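Local atomic coordinates of MccF (PDB entry 4IIY), a protein that is probably a serine carboxypeptidase-like hydrolase of the S66 family that gives Escherichia coli self-immunity to the antibiotic microcin C7. Residues B[59-70]-B[168-179]. The protein carries 1 engineered substitution. Sequence-based numbering, arbitrary orientation.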
ATOM      1  N   ALA B  59      -4.130  23.234   8.357  1.00  7.99           N
ATOM      2  CA  ALA B  59      -4.933  23.901   7.327  1.00  8.01           C
ATOM      3  C   ALA B  59      -6.048  24.677   8.014  1.00  7.38           C
ATOM      4  O   ALA B  59      -7.220  24.575   7.662  1.00  7.41           O
ATOM      5  CB  ALA B  59      -5.504  22.894   6.325  1.00  8.65           C
ATOM      6  N   LYS B  60      -5.658  25.482   8.995  1.00  8.28           N
ATOM      7  CA  LYS B  60      -6.628  26.130   9.871  1.00  8.39           C
ATOM      8  C   LYS B  60      -7.511  27.156   9.157  1.00  7.97           C
ATOM      9  O   LYS B  60      -8.676  27.316   9.500  1.00  7.95           O
ATOM     10  CB  LYS B  60      -5.924  26.757  11.074  1.00  8.66           C
ATOM     11  CG  LYS B  60      -6.869  27.230  12.166  1.00 10.45           C
ATOM     12  CD  LYS B  60      -6.124  27.697  13.421  1.00 13.47           C
ATOM     13  CE  LYS B  60      -7.102  28.020  14.545  1.00 15.10           C
ATOM     14  NZ  LYS B  60      -6.410  28.357  15.825  1.00 19.96           N
ATOM     15  N   ASN B  61      -6.975  27.850   8.157  1.00  7.39           N
ATOM     16  CA  ASN B  61      -7.809  28.805   7.432  1.00  7.85           C
ATOM     17  C   ASN B  61      -8.905  28.085   6.653  1.00  7.38           C
ATOM     18  O   ASN B  61     -10.067  28.485   6.685  1.00  7.82           O
ATOM     19  CB  ASN B  61      -6.965  29.689   6.513  1.00  9.23           C
ATOM     20  CG  ASN B  61      -5.862  30.412   7.261  1.00  8.88           C
ATOM     21  OD1 ASN B  61      -6.035  30.859   8.403  1.00 11.46           O
ATOM     22  ND2 ASN B  61      -4.704  30.519   6.624  1.00 11.26           N
ATOM     23  N   ARG B  62      -8.535  27.008   5.969  1.00  7.15           N
ATOM     24  CA  ARG B  62      -9.511  26.238   5.213  1.00  7.15           C
ATOM     25  C   ARG B  62     -10.532  25.592   6.156  1.00  6.77           C
ATOM     26  O   ARG B  62     -11.728  25.524   5.849  1.00  7.65           O
ATOM     27  CB  ARG B  62      -8.818  25.178   4.353  1.00  7.48           C
ATOM     28  CG  ARG B  62      -9.768  24.495   3.367  1.00  6.85           C
ATOM     29  CD  ARG B  62      -9.033  23.575   2.438  1.00  7.09           C
ATOM     30  NE  ARG B  62      -9.847  22.958   1.391  1.00  7.67           N
ATOM     31  CZ  ARG B  62      -9.790  23.271   0.098  1.00  6.65           C
ATOM     32  NH1 ARG B  62      -9.029  24.271  -0.341  1.00  7.98           N
ATOM     33  NH2 ARG B  62     -10.506  22.573  -0.771  1.00  7.53           N
ATOM     34  N   PHE B  63     -10.054  25.107   7.298  1.00  7.29           N
ATOM     35  CA  PHE B  63     -10.925  24.554   8.339  1.00  7.17           C
ATOM     36  C   PHE B  63     -11.976  25.587   8.768  1.00  7.96           C
ATOM     37  O   PHE B  63     -13.175  25.303   8.793  1.00  8.29           O
ATOM     38  CB  PHE B  63     -10.053  24.088   9.515  1.00  8.48           C
ATOM     39  CG  PHE B  63     -10.808  23.759  10.784  1.00  8.05           C
ATOM     40  CD1 PHE B  63     -11.875  22.874  10.791  1.00  8.50           C
ATOM     41  CD2 PHE B  63     -10.398  24.310  11.997  1.00  9.56           C
ATOM     42  CE1 PHE B  63     -12.543  22.576  11.974  1.00  8.69           C
ATOM     43  CE2 PHE B  63     -11.061  24.003  13.182  1.00 10.69           C
ATOM     44  CZ  PHE B  63     -12.134  23.139  13.164  1.00  9.39           C
ATOM     45  N   PHE B  64     -11.537  26.803   9.087  1.00  7.74           N
ATOM     46  CA  PHE B  64     -12.474  27.852   9.493  1.00  8.51           C
ATOM     47  C   PHE B  64     -13.470  28.196   8.382  1.00  7.60           C
ATOM     48  O   PHE B  64     -14.642  28.452   8.650  1.00  8.25           O
ATOM     49  CB  PHE B  64     -11.733  29.117   9.941  1.00  9.72           C
ATOM     50  CG  PHE B  64     -11.175  29.043  11.344  1.00 13.82           C
ATOM     51  CD1 PHE B  64     -11.346  27.914  12.131  1.00 17.67           C
ATOM     52  CD2 PHE B  64     -10.483  30.120  11.876  1.00 19.68           C
ATOM     53  CE1 PHE B  64     -10.831  27.863  13.423  1.00 15.98           C
ATOM     54  CE2 PHE B  64      -9.968  30.073  13.161  1.00 24.79           C
ATOM     55  CZ  PHE B  64     -10.147  28.946  13.933  1.00 19.97           C
ATOM     56  N   ARG B  65     -13.013  28.207   7.133  1.00  8.03           N
ATOM     57  CA  ARG B  65     -13.931  28.453   6.023  1.00  7.51           C
ATOM     58  C   ARG B  65     -14.994  27.343   5.919  1.00  7.95           C
ATOM     59  O   ARG B  65     -16.166  27.622   5.680  1.00  8.52           O
ATOM     60  CB  ARG B  65     -13.167  28.625   4.703  1.00  9.43           C
ATOM     61  CG  ARG B  65     -14.061  28.913   3.501  1.00 10.46           C
ATOM     62  CD  ARG B  65     -13.260  29.363   2.278  1.00 11.29           C
ATOM     63  NE  ARG B  65     -12.177  28.439   1.960  1.00 13.88           N
ATOM     64  CZ  ARG B  65     -10.879  28.703   2.112  1.00 12.69           C
ATOM     65  NH1 ARG B  65     -10.472  29.883   2.589  1.00 16.81           N
ATOM     66  NH2 ARG B  65      -9.988  27.772   1.797  1.00 12.02           N
ATOM     67  N   GLY B  66     -14.590  26.088   6.094  1.00  7.52           N
ATOM     68  CA  GLY B  66     -15.536  24.978   6.050  1.00  7.79           C
ATOM     69  C   GLY B  66     -16.540  25.003   7.195  1.00  8.04           C
ATOM     70  O   GLY B  66     -17.730  24.735   6.995  1.00  8.58           O
ATOM     71  N   VAL B  67     -16.062  25.315   8.393  1.00  8.23           N
ATOM     72  CA  VAL B  67     -16.944  25.483   9.550  1.00  9.35           C
ATOM     73  C   VAL B  67     -18.002  26.555   9.274  1.00  9.06           C
ATOM     74  O   VAL B  67     -19.203  26.334   9.465  1.00  9.86           O
ATOM     75  CB  VAL B  67     -16.130  25.832  10.807  1.00  8.60           C
ATOM     76  CG1 VAL B  67     -17.040  26.369  11.917  1.00 12.22           C
ATOM     77  CG2 VAL B  67     -15.328  24.607  11.281  1.00  9.73           C
ATOM     78  N   GLU B  68     -17.550  27.713   8.809  1.00  8.83           N
ATOM     79  CA  GLU B  68     -18.461  28.812   8.520  1.00 10.47           C
ATOM     80  C   GLU B  68     -19.456  28.428   7.434  1.00  8.29           C
ATOM     81  O   GLU B  68     -20.637  28.782   7.506  1.00 10.05           O
ATOM     82  CB  GLU B  68     -17.682  30.060   8.104  1.00 11.55           C
ATOM     83  CG  GLU B  68     -18.570  31.265   7.824  1.00 20.44           C
ATOM     84  CD  GLU B  68     -17.781  32.541   7.606  1.00 33.12           C
ATOM     85  OE1 GLU B  68     -18.343  33.496   7.026  1.00 41.08           O
ATOM     86  OE2 GLU B  68     -16.604  32.594   8.021  1.00 33.75           O
ATOM     87  N   PHE B  69     -18.991  27.695   6.426  1.00  8.81           N
ATOM     88  CA  PHE B  69     -19.863  27.268   5.341  1.00  8.81           C
ATOM     89  C   PHE B  69     -21.044  26.444   5.866  1.00  8.94           C
ATOM     90  O   PHE B  69     -22.203  26.713   5.539  1.00  9.81           O
ATOM     91  CB  PHE B  69     -19.072  26.492   4.276  1.00  9.75           C
ATOM     92  CG  PHE B  69     -19.908  26.053   3.107  1.00  8.39           C
ATOM     93  CD1 PHE B  69     -20.069  26.871   2.000  1.00  9.15           C
ATOM     94  CD2 PHE B  69     -20.539  24.820   3.112  1.00  8.73           C
ATOM     95  CE1 PHE B  69     -20.852  26.468   0.929  1.00  9.75           C
ATOM     96  CE2 PHE B  69     -21.316  24.414   2.042  1.00 10.38           C
ATOM     97  CZ  PHE B  69     -21.471  25.244   0.952  1.00 10.04           C
ATOM     98  N   LEU B  70     -20.760  25.440   6.684  1.00  8.40           N
ATOM     99  CA  LEU B  70     -21.833  24.603   7.203  1.00  8.93           C
ATOM    100  C   LEU B  70     -22.707  25.329   8.227  1.00  9.11           C
ATOM    101  O   LEU B  70     -23.919  25.107   8.273  1.00  9.85           O
ATOM    102  CB  LEU B  70     -21.294  23.287   7.769  1.00  9.69           C
ATOM    103  CG  LEU B  70     -20.706  22.297   6.760  1.00  9.35           C
ATOM    104  CD1 LEU B  70     -20.155  21.069   7.490  1.00 12.03           C
ATOM    105  CD2 LEU B  70     -21.729  21.894   5.709  1.00 11.95           C
ATOM    106  N   LEU B 168     -14.824  17.740   6.129  1.00  7.51           N
ATOM    107  CA  LEU B 168     -15.049  19.146   6.414  1.00  6.55           C
ATOM    108  C   LEU B 168     -14.036  20.076   5.751  1.00  6.03           C
ATOM    109  O   LEU B 168     -14.419  21.054   5.094  1.00  7.84           O
ATOM    110  CB  LEU B 168     -15.071  19.341   7.925  1.00  7.81           C
ATOM    111  CG  LEU B 168     -15.217  20.774   8.447  1.00 10.01           C
ATOM    112  CD1 LEU B 168     -16.521  21.389   8.006  1.00 12.34           C
ATOM    113  CD2 LEU B 168     -15.076  20.791   9.972  1.00 12.35           C
ATOM    114  N   ILE B 169     -12.759  19.767   5.914  1.00  6.39           N
ATOM    115  CA  ILE B 169     -11.703  20.668   5.467  1.00  6.91           C
ATOM    116  C   ILE B 169     -11.511  20.669   3.940  1.00  6.96           C
ATOM    117  O   ILE B 169     -11.685  21.705   3.293  1.00  6.77           O
ATOM    118  CB  ILE B 169     -10.388  20.448   6.267  1.00  6.39           C
ATOM    119  CG1 ILE B 169     -10.635  20.721   7.757  1.00  6.72           C
ATOM    120  CG2 ILE B 169      -9.265  21.316   5.711  1.00  7.54           C
ATOM    121  CD1 ILE B 169      -9.438  20.426   8.652  1.00  8.18           C
ATOM    122  N   PRO B 170     -11.179  19.519   3.334  1.00  6.57           N
ATOM    123  CA  PRO B 170     -10.970  19.578   1.882  1.00  7.60           C
ATOM    124  C   PRO B 170     -12.262  19.860   1.123  1.00  7.48           C
ATOM    125  O   PRO B 170     -12.239  20.576   0.127  1.00  8.63           O
ATOM    126  CB  PRO B 170     -10.432  18.178   1.540  1.00  7.77           C
ATOM    127  CG  PRO B 170     -10.930  17.300   2.641  1.00  7.99           C
ATOM    128  CD  PRO B 170     -10.927  18.173   3.876  1.00  7.56           C
ATOM    129  N   SER B 171     -13.384  19.318   1.578  1.00  7.14           N
ATOM    130  CA  SER B 171     -14.594  19.415   0.771  1.00  7.30           C
ATOM    131  C   SER B 171     -15.363  20.714   0.987  1.00  7.59           C
ATOM    132  O   SER B 171     -15.760  21.381   0.032  1.00  8.84           O
ATOM    133  CB  SER B 171     -15.519  18.224   1.035  1.00  8.46           C
ATOM    134  OG  SER B 171     -14.833  16.989   0.906  1.00  8.71           O
ATOM    135  N   PHE B 172     -15.610  21.059   2.243  1.00  7.35           N
ATOM    136  CA  PHE B 172     -16.414  22.244   2.531  1.00  7.45           C
ATOM    137  C   PHE B 172     -15.592  23.515   2.720  1.00  7.36           C
ATOM    138  O   PHE B 172     -16.161  24.597   2.779  1.00  8.44           O
ATOM    139  CB  PHE B 172     -17.397  21.996   3.683  1.00  9.26           C
ATOM    140  CG  PHE B 172     -18.492  21.034   3.323  1.00  7.69           C
ATOM    141  CD1 PHE B 172     -19.303  21.286   2.230  1.00  8.71           C
ATOM    142  CD2 PHE B 172     -18.693  19.867   4.043  1.00  9.07           C
ATOM    143  CE1 PHE B 172     -20.308  20.389   1.869  1.00  9.65           C
ATOM    144  CE2 PHE B 172     -19.698  18.987   3.695  1.00 10.91           C
ATOM    145  CZ  PHE B 172     -20.501  19.248   2.607  1.00 10.76           C
ATOM    146  N   GLY B 173     -14.267  23.385   2.787  1.00  7.66           N
ATOM    147  CA  GLY B 173     -13.388  24.540   2.759  1.00  8.11           C
ATOM    148  C   GLY B 173     -12.959  24.949   1.355  1.00  7.82           C
ATOM    149  O   GLY B 173     -12.241  25.934   1.180  1.00  9.35           O
ATOM    150  N   GLU B 174     -13.389  24.190   0.350  1.00  7.92           N
ATOM    151  CA  GLU B 174     -13.172  24.548  -1.049  1.00  8.20           C
ATOM    152  C   GLU B 174     -13.850  25.885  -1.367  1.00  8.61           C
ATOM    153  O   GLU B 174     -14.986  26.133  -0.948  1.00  8.70           O
ATOM    154  CB  GLU B 174     -13.724  23.429  -1.944  1.00  8.12           C
ATOM    155  CG  GLU B 174     -13.701  23.684  -3.456  1.00  8.68           C
ATOM    156  CD  GLU B 174     -12.301  23.716  -4.065  1.00  8.70           C
ATOM    157  OE1 GLU B 174     -11.300  23.547  -3.334  1.00  8.31           O
ATOM    158  OE2 GLU B 174     -12.209  23.896  -5.301  1.00  9.52           O
ATOM    159  N   HIS B 175     -13.158  26.750  -2.108  1.00  8.37           N
ATOM    160  CA  HIS B 175     -13.763  28.012  -2.537  1.00  9.96           C
ATOM    161  C   HIS B 175     -14.899  27.769  -3.535  1.00  9.61           C
ATOM    162  O   HIS B 175     -14.889  26.782  -4.271  1.00 10.59           O
ATOM    163  CB  HIS B 175     -12.717  28.930  -3.178  1.00 10.39           C
ATOM    164  CG  HIS B 175     -11.747  29.530  -2.206  1.00  9.73           C
ATOM    165  ND1 HIS B 175     -11.955  30.756  -1.612  1.00 12.52           N
ATOM    166  CD2 HIS B 175     -10.554  29.085  -1.744  1.00 10.65           C
ATOM    167  CE1 HIS B 175     -10.938  31.032  -0.813  1.00 12.17           C
ATOM    168  NE2 HIS B 175     -10.070  30.038  -0.882  1.00 11.43           N
ATOM    169  N   PRO B 176     -15.887  28.677  -3.577  1.00 11.31           N
ATOM    170  CA  PRO B 176     -16.835  28.669  -4.698  1.00 12.20           C
ATOM    171  C   PRO B 176     -16.043  28.746  -5.993  1.00 13.82           C
ATOM    172  O   PRO B 176     -14.945  29.298  -5.987  1.00 13.95           O
ATOM    173  CB  PRO B 176     -17.637  29.952  -4.481  1.00 17.22           C
ATOM    174  CG  PRO B 176     -17.571  30.182  -3.009  1.00 15.84           C
ATOM    175  CD  PRO B 176     -16.193  29.733  -2.597  1.00 14.21           C
ATOM    176  N   PRO B 177     -16.585  28.225  -7.101  1.00 12.32           N
ATOM    177  CA  PRO B 177     -17.961  27.740  -7.250  1.00 13.30           C
ATOM    178  C   PRO B 177     -18.163  26.269  -6.900  1.00 11.62           C
ATOM    179  O   PRO B 177     -19.295  25.842  -6.681  1.00 13.85           O
ATOM    180  CB  PRO B 177     -18.224  27.939  -8.746  1.00 15.64           C
ATOM    181  CG  PRO B 177     -16.888  27.743  -9.370  1.00 16.11           C
ATOM    182  CD  PRO B 177     -15.886  28.312  -8.397  1.00 14.90           C
ATOM    183  N   LEU B 178     -17.089  25.498  -6.837  1.00 10.25           N
ATOM    184  CA  LEU B 178     -17.245  24.050  -6.789  1.00 10.02           C
ATOM    185  C   LEU B 178     -17.857  23.548  -5.484  1.00  9.60           C
ATOM    186  O   LEU B 178     -18.547  22.528  -5.478  1.00  9.72           O
ATOM    187  CB  LEU B 178     -15.924  23.347  -7.116  1.00 11.72           C
ATOM    188  CG  LEU B 178     -15.356  23.732  -8.488  1.00 11.23           C
ATOM    189  CD1 LEU B 178     -14.054  22.983  -8.775  1.00 13.72           C
ATOM    190  CD2 LEU B 178     -16.376  23.474  -9.584  1.00 13.47           C
ATOM    191  N   VAL B 179     -17.629  24.261  -4.387  1.00  8.77           N
ATOM    192  CA  VAL B 179     -18.146  23.808  -3.100  1.00  8.88           C
ATOM    193  C   VAL B 179     -19.668  23.729  -3.110  1.00  8.42           C
ATOM    194  O   VAL B 179     -20.246  22.892  -2.431  1.00  8.72           O
ATOM    195  CB  VAL B 179     -17.637  24.682  -1.932  1.00  8.78           C
ATOM    196  CG1 VAL B 179     -18.193  26.109  -2.005  1.00 10.09           C
ATOM    197  CG2 VAL B 179     -17.973  24.043  -0.595  1.00  9.31           C
TER
HETATM  198  O   HOH W   1      -7.913  23.506  -3.153  1.00 10.69           O
HETATM  199  O   HOH W   2      -7.705  28.802   0.149  1.00 14.82           O
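Arg62 runs from helix 60-70 across the short helix 168-172. With CG anti to the backbone N (chi1 -170°) and the chain extended as far as NE, its CB and CG pass Ile169 CG2, CG also lies 3.6 Å from Gly173 O, and CD brushes Ile169 O. NE then donates to Ile169 O at 2.9 Å, from above the carbonyl plane. At the tip, NH2 gives a nearly straight bond (175°) to Pro170 O, 2.8 Å away in the guanidinium plane, and a 2.9 Å salt bridge to the anti lone pair of Glu174 OE1; NH1 reaches Trp213 O. Glu174 also pairs with Lys222. Replacing this arginine by alanine is likely to leave the carbonyls of Ile169 and Pro170 without these donors and Glu174 with one cation fewer. Arg65, bent at chi3, grips Gly173 O side-on through NE (2.6 Å) and NH2 while its guanidinium stacks on the His175 ring. Gly66 and Gly173 bring the backbones within 4.0 Å, CA to CA. Beyond them Leu168 enters as a knob among Phe63, Gly66, Val67 and Leu70; Leu70 CD2 sits over the Phe172 ring face (CH-pi). The packing joins an LD-carboxypeptidase N-terminal domain helix to the ligand-pocket wall, where Pro170 touches the bound glutamylsulfamoyl inosine.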